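Local coordinates for Lmo0135 protein (Listeria monocytogenes EGD-e, PDB 5ISU), which probably binds peptides outside the membrane as the substrate-binding component of an ABC transporter, at residues 30-35 / 152-157; 250-255 / 467-472; 260-265 / 391-396; 427-432 / 450-455. All blocks are in the same frame, centred on the assembly; numbering follows the deposited sequence.

Contact 1. Residues 30-35 / 152-157; sequences VINPNY and FPIPKH. With EDO (1,2-ethanediol), chain B.
Pro33 presses its ring on Ile154 and Phe152 where two loops meet. The tight spot is Pro33 CG against Ile154 CG2 at 3.3 Å, closer than carbons normally stand, while the next ring atom, Pro33 CB, lies 3.6 Å from Phe152 CB. Beyond CB the Phe152 side chain leads away, so its ring adds little here. The Ile154 and Asn34 side chains cross at about a right angle, with Ile154 CD1 3.4 Å from Asn34 ND2; that nitrogen is hydrogen-bonded to Ser102. An Asx turn shapes the first loop: Asn32 OD1 accepts from Asn34 N at 3.1 Å, in the carbonyl plane and on a lone pair, and Asn32 ND2 bonds to Asn171. A looser join is made through water 1, which donates both to Asn34 OD1 and to Phe152 O, linking loops that share no direct hydrogen bond. Away from the contact, Lys156 NZ pairs with Glu160 and binds a 1,2-ethanediol, probably from the crystallisation liquor, at 3.2 Å from EDO O2. Pro155 stands at the N-cap position of helix 156-159, where Lys156 N bonds to Asp95; helix 93-104 packs on Asn34 and Ile154, and helix 39-48 on Pro33 and Phe152.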
loop_
_atom_site.group_PDB
_atom_site.type_symbol
_atom_site.label_atom_id
_atom_site.label_comp_id
_atom_site.label_asym_id
_atom_site.label_seq_id
_atom_site.Cartn_x
_atom_site.Cartn_y
_atom_site.Cartn_z
ATOM N N VAL A 30 9.618 -12.975 -6.647
ATOM C CA VAL A 30 8.873 -13.841 -7.556
ATOM C C VAL A 30 7.743 -13.066 -8.268
ATOM O O VAL A 30 6.798 -12.608 -7.627
ATOM C CB VAL A 30 8.298 -15.042 -6.793
ATOM C CG1 VAL A 30 7.588 -15.992 -7.745
ATOM C CG2 VAL A 30 9.414 -15.770 -6.048
ATOM N N ILE A 31 7.834 -12.938 -9.593
ATOM C CA ILE A 31 6.819 -12.209 -10.374
ATOM C C ILE A 31 5.590 -13.105 -10.615
ATOM O O ILE A 31 5.420 -13.714 -11.685
ATOM C CB ILE A 31 7.397 -11.674 -11.700
ATOM C CG1 ILE A 31 8.730 -10.950 -11.423
ATOM C CG2 ILE A 31 6.386 -10.742 -12.371
ATOM C CD1 ILE A 31 9.454 -10.454 -12.654
ATOM N N ASN A 32 4.739 -13.160 -9.594
ATOM C CA ASN A 32 3.538 -13.993 -9.591
ATOM C C ASN A 32 2.572 -13.334 -8.599
ATOM O O ASN A 32 2.897 -13.201 -7.416
ATOM C CB ASN A 32 3.906 -15.429 -9.172
ATOM C CG ASN A 32 2.742 -16.412 -9.301
ATOM O OD1 ASN A 32 1.638 -16.174 -8.810
ATOM N ND2 ASN A 32 3.000 -17.531 -9.944
ATOM N N PRO A 33 1.385 -12.921 -9.073
ATOM C CA PRO A 33 0.426 -12.204 -8.220
ATOM C C PRO A 33 -0.072 -12.932 -6.987
ATOM O O PRO A 33 -0.642 -12.297 -6.103
ATOM C CB PRO A 33 -0.730 -11.901 -9.169
ATOM C CG PRO A 33 -0.616 -12.889 -10.248
ATOM C CD PRO A 33 0.847 -13.123 -10.433
ATOM N N ASN A 34 0.090 -14.247 -6.940
ATOM C CA ASN A 34 -0.291 -14.999 -5.737
ATOM C C ASN A 34 0.694 -14.726 -4.584
ATOM O O ASN A 34 0.384 -15.015 -3.445
ATOM C CB ASN A 34 -0.336 -16.522 -6.012
ATOM C CG ASN A 34 -1.564 -16.960 -6.793
ATOM O OD1 ASN A 34 -2.311 -16.150 -7.313
ATOM N ND2 ASN A 34 -1.778 -18.266 -6.863
ATOM N N TYR A 35 1.867 -14.164 -4.885
ATOM C CA TYR A 35 2.888 -13.919 -3.856
ATOM C C TYR A 35 3.466 -12.502 -3.836
ATOM O O TYR A 35 3.980 -12.074 -2.809
ATOM C CB TYR A 35 4.028 -14.940 -4.026
ATOM C CG TYR A 35 3.513 -16.367 -4.034
ATOM C CD1 TYR A 35 3.265 -17.043 -2.842
ATOM C CD2 TYR A 35 3.222 -17.018 -5.234
ATOM C CE1 TYR A 35 2.758 -18.328 -2.848
ATOM C CE2 TYR A 35 2.721 -18.299 -5.251
ATOM C CZ TYR A 35 2.478 -18.950 -4.057
ATOM O OH TYR A 35 1.979 -20.229 -4.071
ATOM N N PHE A 152 -5.671 -10.544 -9.565
ATOM C CA PHE A 152 -4.961 -10.800 -10.833
ATOM C C PHE A 152 -4.944 -12.314 -11.062
ATOM O O PHE A 152 -4.348 -13.032 -10.272
ATOM C CB PHE A 152 -3.501 -10.308 -10.767
ATOM C CG PHE A 152 -3.342 -8.814 -10.606
ATOM C CD1 PHE A 152 -3.507 -8.212 -9.371
ATOM C CD2 PHE A 152 -2.957 -8.018 -11.687
ATOM C CE1 PHE A 152 -3.331 -6.832 -9.219
ATOM C CE2 PHE A 152 -2.791 -6.646 -11.551
ATOM C CZ PHE A 152 -2.974 -6.051 -10.311
ATOM N N PRO A 153 -5.604 -12.809 -12.125
ATOM C CA PRO A 153 -5.548 -14.246 -12.319
ATOM C C PRO A 153 -4.216 -14.743 -12.877
ATOM O O PRO A 153 -3.451 -13.966 -13.493
ATOM C CB PRO A 153 -6.674 -14.515 -13.327
ATOM C CG PRO A 153 -6.896 -13.236 -14.018
ATOM C CD PRO A 153 -6.586 -12.169 -13.014
ATOM N N ILE A 154 -3.925 -16.017 -12.602
ATOM C CA ILE A 154 -2.732 -16.686 -13.154
ATOM C C ILE A 154 -3.212 -17.769 -14.137
ATOM O O ILE A 154 -4.378 -18.123 -14.138
ATOM C CB ILE A 154 -1.751 -17.195 -12.067
ATOM C CG1 ILE A 154 -2.373 -18.265 -11.157
ATOM C CG2 ILE A 154 -1.280 -16.019 -11.226
ATOM C CD1 ILE A 154 -1.393 -18.833 -10.144
ATOM N N PRO A 155 -2.335 -18.226 -15.035
ATOM C CA PRO A 155 -2.809 -19.200 -16.023
ATOM C C PRO A 155 -2.816 -20.664 -15.549
ATOM O O PRO A 155 -1.812 -21.166 -15.048
ATOM C CB PRO A 155 -1.862 -18.992 -17.197
ATOM C CG PRO A 155 -0.641 -18.380 -16.625
ATOM C CD PRO A 155 -1.028 -17.647 -15.391
ATOM N N LYS A 156 -3.957 -21.323 -15.731
ATOM C CA LYS A 156 -4.139 -22.710 -15.349
ATOM C C LYS A 156 -3.232 -23.622 -16.200
ATOM O O LYS A 156 -2.501 -24.460 -15.657
ATOM C CB LYS A 156 -5.625 -23.082 -15.494
ATOM C CG LYS A 156 -6.021 -24.526 -15.170
ATOM C CD LYS A 156 -7.534 -24.677 -15.317
ATOM C CE LYS A 156 -8.024 -26.117 -15.177
ATOM N NZ LYS A 156 -7.791 -26.692 -13.823
ATOM N N HIS A 157 -3.215 -23.406 -17.520
ATOM C CA HIS A 157 -2.396 -24.248 -18.398
ATOM C C HIS A 157 -0.887 -24.245 -18.042
ATOM O O HIS A 157 -0.159 -25.161 -18.406
ATOM C CB HIS A 157 -2.612 -23.886 -19.877
ATOM C CG HIS A 157 -1.960 -22.605 -20.298
ATOM N ND1 HIS A 157 -2.534 -21.370 -20.087
ATOM C CD2 HIS A 157 -0.789 -22.374 -20.938
ATOM C CE1 HIS A 157 -1.730 -20.432 -20.553
ATOM N NE2 HIS A 157 -0.672 -21.014 -21.089
HETATM C C1 EDO B . -8.041 -26.699 -9.852
HETATM O O1 EDO B . -7.272 -26.271 -8.724
HETATM C C2 EDO B . -9.238 -25.776 -10.021
HETATM O O2 EDO B . -9.437 -25.489 -11.405
HETATM O O HOH W 1 -3.506 -13.686 -7.611
#

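Contact 2. Residues 250-255 / 467-472; sequences IITYPE and YDNAVL
Ile251 N donates to Leu472 O at 2.8 Å, nearly straight at 171°, and Leu472 N returns a bond to Ile251 O, closing a hydrogen-bonded antiparallel pair. The pattern repeats at Tyr253 and Ala470, and Glu255 N to Asp468 O continues it. Tyr253 CG sits between the backbone N and the carbonyl carbon (chi1 56°); the end of the side chain comes nearer to the other strand. Ala470 O stands over one face of that ring, whereas Leu472 CG meets its edge, 3.6 Å from Tyr253 CE1. Ala470 CB is wedged between Tyr253 CZ, at 3.8 Å, and the Glu255 carboxylate, with OE2 3.3 Å away. Glu255 is held from two directions: OE1 forms a salt bridge with Arg39, and OE2 accepts from water 2, which also donates to Asn469 O. On the sheet face bearing Thr252 and Val471, Ile250 CG2 touches Val471 CG1 at 3.6 Å, Thr252 CG2 touches Asn469 CB, and Thr252 OG1 and Asn469 ND2 both bond to Glu297. Two long strands, 248-263 and 462-475, paired antiparallel in this way are consistent with the lobe-connecting strands of family 5 solute-binding proteins.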
loop_
_atom_site.group_PDB
_atom_site.type_symbol
_atom_site.label_atom_id
_atom_site.label_comp_id
_atom_site.label_asym_id
_atom_site.label_seq_id
_atom_site.Cartn_x
_atom_site.Cartn_y
_atom_site.Cartn_z
ATOM N N ILE A 250 7.164 16.721 -13.745
ATOM C CA ILE A 250 7.090 16.188 -12.405
ATOM C C ILE A 250 5.633 15.966 -12.081
ATOM O O ILE A 250 4.819 16.863 -12.277
ATOM C CB ILE A 250 7.709 17.142 -11.386
ATOM C CG1 ILE A 250 9.184 17.397 -11.730
ATOM C CG2 ILE A 250 7.573 16.586 -9.977
ATOM C CD1 ILE A 250 10.031 16.142 -11.770
ATOM N N ILE A 251 5.310 14.764 -11.605
ATOM C CA ILE A 251 3.939 14.404 -11.268
ATOM C C ILE A 251 3.871 14.039 -9.788
ATOM O O ILE A 251 4.624 13.189 -9.324
ATOM C CB ILE A 251 3.461 13.190 -12.079
ATOM C CG1 ILE A 251 3.854 13.324 -13.553
ATOM C CG2 ILE A 251 1.955 13.043 -11.944
ATOM C CD1 ILE A 251 3.626 12.067 -14.360
ATOM N N THR A 252 2.946 14.677 -9.083
ATOM C CA THR A 252 2.724 14.479 -7.663
ATOM C C THR A 252 1.277 14.001 -7.463
ATOM O O THR A 252 0.347 14.634 -7.935
ATOM C CB THR A 252 2.960 15.786 -6.907
ATOM O OG1 THR A 252 4.319 16.201 -7.104
ATOM C CG2 THR A 252 2.691 15.611 -5.408
ATOM N N TYR A 253 1.113 12.893 -6.746
ATOM C CA TYR A 253 -0.187 12.268 -6.545
ATOM C C TYR A 253 -0.223 11.530 -5.189
ATOM O O TYR A 253 0.827 11.174 -4.657
ATOM C CB TYR A 253 -0.436 11.287 -7.694
ATOM C CG TYR A 253 0.678 10.262 -7.830
ATOM C CD1 TYR A 253 1.873 10.594 -8.441
ATOM C CD2 TYR A 253 0.538 8.977 -7.315
ATOM C CE1 TYR A 253 2.902 9.688 -8.542
ATOM C CE2 TYR A 253 1.561 8.047 -7.420
ATOM C CZ TYR A 253 2.739 8.401 -8.037
ATOM O OH TYR A 253 3.763 7.495 -8.125
ATOM N N PRO A 254 -1.423 11.311 -4.622
ATOM C CA PRO A 254 -1.456 10.634 -3.326
ATOM C C PRO A 254 -0.965 9.199 -3.383
ATOM O O PRO A 254 -1.251 8.499 -4.332
ATOM C CB PRO A 254 -2.946 10.695 -2.926
ATOM C CG PRO A 254 -3.526 11.815 -3.740
ATOM C CD PRO A 254 -2.774 11.739 -5.042
ATOM N N GLU A 255 -0.172 8.788 -2.400
ATOM C CA GLU A 255 0.311 7.403 -2.352
ATOM C C GLU A 255 -0.528 6.577 -1.384
ATOM O O GLU A 255 -0.251 5.395 -1.182
ATOM C CB GLU A 255 1.802 7.317 -1.996
ATOM C CG GLU A 255 2.389 5.914 -2.235
ATOM C CD GLU A 255 3.878 5.907 -2.567
ATOM O OE1 GLU A 255 4.282 5.102 -3.445
ATOM O OE2 GLU A 255 4.637 6.734 -2.006
ATOM N N TYR A 467 -0.939 12.309 5.344
ATOM C CA TYR A 467 -1.238 11.436 4.240
ATOM C C TYR A 467 -0.244 11.910 3.208
ATOM O O TYR A 467 -0.286 13.072 2.775
ATOM C CB TYR A 467 -2.681 11.561 3.743
ATOM C CG TYR A 467 -3.681 11.389 4.857
ATOM C CD1 TYR A 467 -3.616 10.273 5.694
ATOM C CD2 TYR A 467 -4.691 12.315 5.071
ATOM C CE1 TYR A 467 -4.505 10.097 6.730
ATOM C CE2 TYR A 467 -5.600 12.142 6.105
ATOM C CZ TYR A 467 -5.492 11.025 6.940
ATOM O OH TYR A 467 -6.368 10.816 7.995
ATOM N N ASP A 468 0.677 11.018 2.853
ATOM C CA ASP A 468 1.788 11.341 1.963
ATOM C C ASP A 468 1.563 11.180 0.454
ATOM O O ASP A 468 0.767 10.368 0.003
ATOM C CB ASP A 468 2.995 10.510 2.388
ATOM C CG ASP A 468 3.521 10.897 3.762
ATOM O OD1 ASP A 468 2.934 11.786 4.433
ATOM O OD2 ASP A 468 4.548 10.308 4.169
ATOM N N ASN A 469 2.281 11.982 -0.316
ATOM C CA ASN A 469 2.215 11.900 -1.782
ATOM C C ASN A 469 3.514 11.298 -2.276
ATOM O O ASN A 469 4.513 11.348 -1.597
ATOM C CB ASN A 469 2.035 13.282 -2.418
ATOM C CG ASN A 469 0.749 13.958 -2.001
ATOM O OD1 ASN A 469 -0.278 13.310 -1.792
ATOM N ND2 ASN A 469 0.801 15.273 -1.870
ATOM N N ALA A 470 3.465 10.661 -3.431
ATOM C CA ALA A 470 4.650 10.129 -4.086
ATOM C C ALA A 470 4.913 11.094 -5.245
ATOM O O ALA A 470 4.031 11.881 -5.621
ATOM C CB ALA A 470 4.402 8.730 -4.592
ATOM N N VAL A 471 6.120 11.030 -5.805
ATOM C CA VAL A 471 6.525 11.916 -6.911
ATOM C C VAL A 471 7.230 11.129 -8.008
ATOM O O VAL A 471 8.094 10.292 -7.714
ATOM C CB VAL A 471 7.497 13.014 -6.424
ATOM C CG1 VAL A 471 7.806 13.996 -7.539
ATOM C CG2 VAL A 471 6.908 13.764 -5.239
ATOM N N LEU A 472 6.846 11.398 -9.253
ATOM C CA LEU A 472 7.468 10.800 -10.424
ATOM C C LEU A 472 8.045 11.879 -11.320
ATOM O O LEU A 472 7.519 12.996 -11.400
ATOM C CB LEU A 472 6.446 10.095 -11.303
ATOM C CG LEU A 472 5.693 8.918 -10.732
ATOM C CD1 LEU A 472 4.595 8.546 -11.714
ATOM C CD2 LEU A 472 6.636 7.756 -10.440
HETATM O O HOH W 2 4.923 8.651 0.052
#

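Contact 3. Residues 260-265 / 391-396; sequences YATFNE and ADYSIA
Asn264 sets its amide nitrogen over one face of the Tyr393 ring, ND2 3.2 Å above the plane and over the centre, the amide and ring planes 30° apart. This contact closes the end of an antiparallel pairing between strands 248-263 and 395-400 in the mixed sheet of the solute-binding fold. The amide nitrogen is not left to the ring alone: it donates to Tyr393 O at 2.9 Å and to Asn390 O, while OD1 accepts from Asn423 and from Asn266 N. Four bonds thus fix the rotation of the group. The ring's own hydroxyl is bonded to Tyr421 O. Phe263 and Ile395 lie side by side, pointing the same way, with Phe263 CD1 4.0 Å from Ile395 CG1; helix 273-281 packs against the same phenyl. Next to them Ala261 CB touches Ile395 CG2. Asn264 N to Ser394 O is an almost straight backbone bond, 176° at the hydrogen, whereas Ala396 N to Thr262 O is weak. Ala396 O takes two donors from one residue, Thr262 N at 2.9 Å and Thr262 OG1 at 3.3 Å, the hydroxyl lying in the carbonyl plane on a lone pair.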
loop_
_atom_site.group_PDB
_atom_site.type_symbol
_atom_site.label_atom_id
_atom_site.label_comp_id
_atom_site.label_asym_id
_atom_site.label_seq_id
_atom_site.Cartn_x
_atom_site.Cartn_y
_atom_site.Cartn_z
ATOM N N TYR A 260 2.800 8.029 10.611
ATOM C CA TYR A 260 2.328 8.185 11.975
ATOM C C TYR A 260 3.329 7.764 13.028
ATOM O O TYR A 260 4.320 7.118 12.732
ATOM C CB TYR A 260 1.053 7.374 12.161
ATOM C CG TYR A 260 1.222 5.877 12.120
ATOM C CD1 TYR A 260 1.446 5.213 10.921
ATOM C CD2 TYR A 260 1.159 5.123 13.271
ATOM C CE1 TYR A 260 1.606 3.843 10.868
ATOM C CE2 TYR A 260 1.293 3.734 13.240
ATOM C CZ TYR A 260 1.519 3.100 12.035
ATOM O OH TYR A 260 1.668 1.733 11.988
ATOM N N ALA A 261 3.047 8.148 14.268
ATOM C CA ALA A 261 3.835 7.753 15.423
ATOM C C ALA A 261 2.972 6.850 16.294
ATOM O O ALA A 261 1.805 7.110 16.465
ATOM C CB ALA A 261 4.254 8.971 16.201
ATOM N N THR A 262 3.555 5.790 16.835
ATOM C CA THR A 262 2.847 4.860 17.714
ATOM C C THR A 262 3.300 5.088 19.138
ATOM O O THR A 262 4.455 5.393 19.355
ATOM C CB THR A 262 3.254 3.407 17.427
ATOM O OG1 THR A 262 4.623 3.222 17.810
ATOM C CG2 THR A 262 3.102 3.052 15.967
ATOM N N PHE A 263 2.414 4.904 20.111
ATOM C CA PHE A 263 2.790 5.021 21.539
ATOM C C PHE A 263 2.782 3.606 22.099
ATOM O O PHE A 263 1.735 2.961 22.101
ATOM C CB PHE A 263 1.831 5.920 22.315
ATOM C CG PHE A 263 1.795 7.349 21.817
ATOM C CD1 PHE A 263 2.898 8.172 21.955
ATOM C CD2 PHE A 263 0.635 7.884 21.275
ATOM C CE1 PHE A 263 2.867 9.483 21.507
ATOM C CE2 PHE A 263 0.594 9.198 20.838
ATOM C CZ PHE A 263 1.713 9.996 20.955
ATOM N N ASN A 264 3.949 3.120 22.534
ATOM C CA ASN A 264 4.080 1.733 23.028
ATOM C C ASN A 264 3.490 1.536 24.422
ATOM O O ASN A 264 4.149 1.819 25.428
ATOM C CB ASN A 264 5.550 1.303 23.041
ATOM C CG ASN A 264 5.731 -0.204 23.233
ATOM O OD1 ASN A 264 4.780 -0.932 23.516
ATOM N ND2 ASN A 264 6.956 -0.680 23.049
ATOM N N GLU A 265 2.270 1.008 24.484
ATOM C CA GLU A 265 1.615 0.778 25.771
ATOM C C GLU A 265 2.244 -0.333 26.637
ATOM O O GLU A 265 1.785 -0.561 27.749
ATOM C CB GLU A 265 0.113 0.573 25.595
ATOM C CG GLU A 265 -0.543 1.794 24.972
ATOM C CD GLU A 265 -2.061 1.729 24.927
ATOM O OE1 GLU A 265 -2.672 1.049 25.777
ATOM O OE2 GLU A 265 -2.649 2.415 24.056
ATOM N N ALA A 391 9.293 -3.663 24.901
ATOM C CA ALA A 391 9.028 -2.396 25.596
ATOM C C ALA A 391 10.267 -1.480 25.599
ATOM O O ALA A 391 10.413 -0.628 26.482
ATOM C CB ALA A 391 8.571 -2.665 27.022
ATOM N N ASP A 392 11.154 -1.660 24.621
ATOM C CA ASP A 392 12.346 -0.812 24.508
ATOM C C ASP A 392 11.982 0.565 23.983
ATOM O O ASP A 392 12.496 1.571 24.462
ATOM C CB ASP A 392 13.373 -1.425 23.556
ATOM C CG ASP A 392 13.901 -2.756 24.034
ATOM O OD1 ASP A 392 13.682 -3.134 25.213
ATOM O OD2 ASP A 392 14.563 -3.422 23.217
ATOM N N TYR A 393 11.084 0.596 23.004
ATOM C CA TYR A 393 10.679 1.849 22.371
ATOM C C TYR A 393 9.465 2.468 23.046
ATOM O O TYR A 393 8.509 1.782 23.375
ATOM C CB TYR A 393 10.402 1.643 20.861
ATOM C CG TYR A 393 9.202 0.750 20.490
ATOM C CD1 TYR A 393 9.332 -0.640 20.425
ATOM C CD2 TYR A 393 7.966 1.304 20.150
ATOM C CE1 TYR A 393 8.265 -1.455 20.074
ATOM C CE2 TYR A 393 6.895 0.497 19.784
ATOM C CZ TYR A 393 7.052 -0.887 19.758
ATOM O OH TYR A 393 6.005 -1.714 19.408
ATOM N N SER A 394 9.523 3.773 23.267
ATOM C CA SER A 394 8.387 4.491 23.820
ATOM C C SER A 394 7.534 4.875 22.618
ATOM O O SER A 394 6.310 4.762 22.632
ATOM C CB SER A 394 8.838 5.748 24.563
ATOM O OG SER A 394 9.932 5.468 25.418
ATOM N N ILE A 395 8.211 5.320 21.568
ATOM C CA ILE A 395 7.559 5.758 20.341
ATOM C C ILE A 395 8.300 5.186 19.145
ATOM O O ILE A 395 9.536 5.071 19.166
ATOM C CB ILE A 395 7.584 7.302 20.235
ATOM C CG1 ILE A 395 6.881 7.930 21.445
ATOM C CG2 ILE A 395 6.942 7.772 18.927
ATOM C CD1 ILE A 395 7.001 9.437 21.511
ATOM N N ALA A 396 7.538 4.809 18.120
ATOM C CA ALA A 396 8.085 4.310 16.872
ATOM C C ALA A 396 7.397 5.018 15.691
ATOM O O ALA A 396 6.173 5.151 15.654
ATOM C CB ALA A 396 7.903 2.814 16.775
#

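Contact 4. Residues 427-432 / 450-455; sequences KDLDAL and EKIQNT
Leu429 and Ile452 mark the nearest approach of two helical segments that run nearly antiparallel, their N-to-C directions 151° apart and their axes 10.2 Å apart, with the two CA atoms separated by 6.8 Å. Ile452 is the central side chain. Its CG1 touches Leu429 CD1 and Leu432 CB, each at 3.9 Å, so one methylene meets two successive turns of the facing helix, and its CD1 goes on to the backbone carbon of Leu432. Leu429 CD1 lies among Ile452 CG1, Ile452 CG2 and Thr455 CB, the last at 4.1 Å. Along the more exposed margin, Leu432 CD2 meets Lys451 CE at 4.1 Å, the two side chains at about a right angle. The lysine chain is bent at chi3 and chi4, and it is an aliphatic carbon that makes this touch. Thr455 directs its hydroxyl back into its own helix: OG1 donates to Lys451 O at 2.9 Å from above the carbonyl plane, and that oxygen also accepts Thr455 N. Ile448 and Ile456, a turn before and a turn beyond, extend the apolar seam along helix 442-458. No hydrogen bond crosses between the segments, and with the threonine hydroxyl satisfied at home, the helical hairpin is joined between these two segments by carbon contacts.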
loop_
_atom_site.group_PDB
_atom_site.type_symbol
_atom_site.label_atom_id
_atom_site.label_comp_id
_atom_site.label_asym_id
_atom_site.label_seq_id
_atom_site.Cartn_x
_atom_site.Cartn_y
_atom_site.Cartn_z
ATOM N N LYS A 427 -11.041 -4.838 24.203
ATOM C CA LYS A 427 -12.046 -5.832 23.778
ATOM C C LYS A 427 -13.297 -5.246 23.119
ATOM O O LYS A 427 -13.789 -5.793 22.141
ATOM C CB LYS A 427 -12.493 -6.734 24.943
ATOM C CG LYS A 427 -11.621 -7.943 25.227
ATOM C CD LYS A 427 -12.331 -8.842 26.248
ATOM C CE LYS A 427 -11.679 -10.208 26.443
ATOM N NZ LYS A 427 -10.305 -10.118 27.009
ATOM N N ASP A 428 -13.834 -4.172 23.678
ATOM C CA ASP A 428 -15.026 -3.535 23.101
ATOM C C ASP A 428 -14.755 -3.059 21.684
ATOM O O ASP A 428 -15.571 -3.276 20.802
ATOM C CB ASP A 428 -15.506 -2.356 23.948
ATOM C CG ASP A 428 -16.186 -2.794 25.244
ATOM O OD1 ASP A 428 -16.305 -4.010 25.498
ATOM O OD2 ASP A 428 -16.628 -1.906 26.007
ATOM N N LEU A 429 -13.602 -2.432 21.468
ATOM C CA LEU A 429 -13.263 -1.943 20.130
ATOM C C LEU A 429 -13.100 -3.110 19.173
ATOM O O LEU A 429 -13.492 -3.020 18.019
ATOM C CB LEU A 429 -11.980 -1.120 20.143
ATOM C CG LEU A 429 -11.567 -0.548 18.781
ATOM C CD1 LEU A 429 -12.631 0.417 18.269
ATOM C CD2 LEU A 429 -10.222 0.141 18.883
ATOM N N ASP A 430 -12.500 -4.194 19.663
ATOM C CA ASP A 430 -12.312 -5.397 18.855
ATOM C C ASP A 430 -13.659 -6.000 18.414
ATOM O O ASP A 430 -13.750 -6.543 17.313
ATOM C CB ASP A 430 -11.421 -6.428 19.581
ATOM C CG ASP A 430 -9.933 -5.970 19.695
ATOM O OD1 ASP A 430 -9.599 -4.810 19.334
ATOM O OD2 ASP A 430 -9.095 -6.780 20.156
ATOM N N ALA A 431 -14.695 -5.860 19.247
ATOM C CA ALA A 431 -16.048 -6.351 18.903
ATOM C C ALA A 431 -16.627 -5.533 17.746
ATOM O O ALA A 431 -17.329 -6.082 16.893
ATOM C CB ALA A 431 -16.986 -6.312 20.117
ATOM N N LEU A 432 -16.329 -4.228 17.730
ATOM C CA LEU A 432 -16.742 -3.348 16.629
ATOM C C LEU A 432 -16.044 -3.753 15.316
ATOM O O LEU A 432 -16.689 -3.821 14.267
ATOM C CB LEU A 432 -16.458 -1.868 16.939
ATOM C CG LEU A 432 -17.449 -1.139 17.856
ATOM C CD1 LEU A 432 -16.887 0.200 18.311
ATOM C CD2 LEU A 432 -18.804 -0.958 17.168
ATOM N N GLU A 450 -17.043 4.691 11.754
ATOM C CA GLU A 450 -16.933 6.052 12.323
ATOM C C GLU A 450 -16.624 5.964 13.814
ATOM O O GLU A 450 -15.744 6.691 14.304
ATOM C CB GLU A 450 -18.163 6.902 12.048
ATOM C CG GLU A 450 -18.213 7.346 10.595
ATOM C CD GLU A 450 -19.398 8.231 10.260
ATOM O OE1 GLU A 450 -20.396 8.253 11.023
ATOM O OE2 GLU A 450 -19.330 8.908 9.212
ATOM N N LYS A 451 -17.282 5.043 14.520
ATOM C CA LYS A 451 -17.003 4.882 15.936
ATOM C C LYS A 451 -15.591 4.409 16.149
ATOM O O LYS A 451 -14.937 4.859 17.075
ATOM C CB LYS A 451 -17.996 3.952 16.670
ATOM C CG LYS A 451 -19.348 4.601 16.937
ATOM C CD LYS A 451 -20.034 4.060 18.202
ATOM C CE LYS A 451 -20.530 2.624 18.092
ATOM N NZ LYS A 451 -21.723 2.499 17.208
ATOM N N ILE A 452 -15.128 3.497 15.299
ATOM C CA ILE A 452 -13.757 2.964 15.385
ATOM C C ILE A 452 -12.740 4.096 15.221
ATOM O O ILE A 452 -11.825 4.234 16.040
ATOM C CB ILE A 452 -13.528 1.816 14.377
ATOM C CG1 ILE A 452 -14.415 0.616 14.763
ATOM C CG2 ILE A 452 -12.060 1.396 14.356
ATOM C CD1 ILE A 452 -14.406 -0.517 13.770
ATOM N N GLN A 453 -12.955 4.941 14.211
ATOM C CA GLN A 453 -12.082 6.099 13.964
ATOM C C GLN A 453 -12.137 7.038 15.159
ATOM O O GLN A 453 -11.109 7.540 15.616
ATOM C CB GLN A 453 -12.457 6.837 12.653
ATOM C CG GLN A 453 -12.208 6.029 11.378
ATOM C CD GLN A 453 -12.682 6.739 10.125
ATOM O OE1 GLN A 453 -11.992 7.611 9.567
ATOM N NE2 GLN A 453 -13.861 6.360 9.659
ATOM N N ASN A 454 -13.338 7.265 15.671
ATOM C CA ASN A 454 -13.508 8.102 16.858
ATOM C C ASN A 454 -12.854 7.529 18.109
ATOM O O ASN A 454 -12.196 8.271 18.835
ATOM C CB ASN A 454 -14.987 8.434 17.090
ATOM C CG ASN A 454 -15.444 9.594 16.220
ATOM O OD1 ASN A 454 -16.297 9.453 15.345
ATOM N ND2 ASN A 454 -14.813 10.733 16.413
ATOM N N THR A 455 -12.967 6.218 18.339
ATOM C CA THR A 455 -12.357 5.624 19.539
ATOM C C THR A 455 -10.834 5.693 19.477
ATOM O O THR A 455 -10.188 6.073 20.451
ATOM C CB THR A 455 -12.795 4.176 19.768
ATOM O OG1 THR A 455 -14.227 4.101 19.776
ATOM C CG2 THR A 455 -12.252 3.645 21.101
#

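From the N terminus, contact 1 comes first: the loop after strand 19-24 meets the lead-in to helix 156-159, closing a loop of 116 residues before any other contact opens. Contact 2 then opens on strand 248-263 and closes only at strand 462-475, so contacts 3 and 4 are both nested inside its loop. Those two follow in series. Contact 3 uses the later part of strand 248-263, pairing it with 395-400, and therefore lies in the same mixed sheet as contact 2. Contact 4 closes a short helical hairpin whose second helix is followed in the chain by strand 462-475. Contacts 1 and 3, with centres about 38 Å apart, lie on opposite sides of the chain's centre.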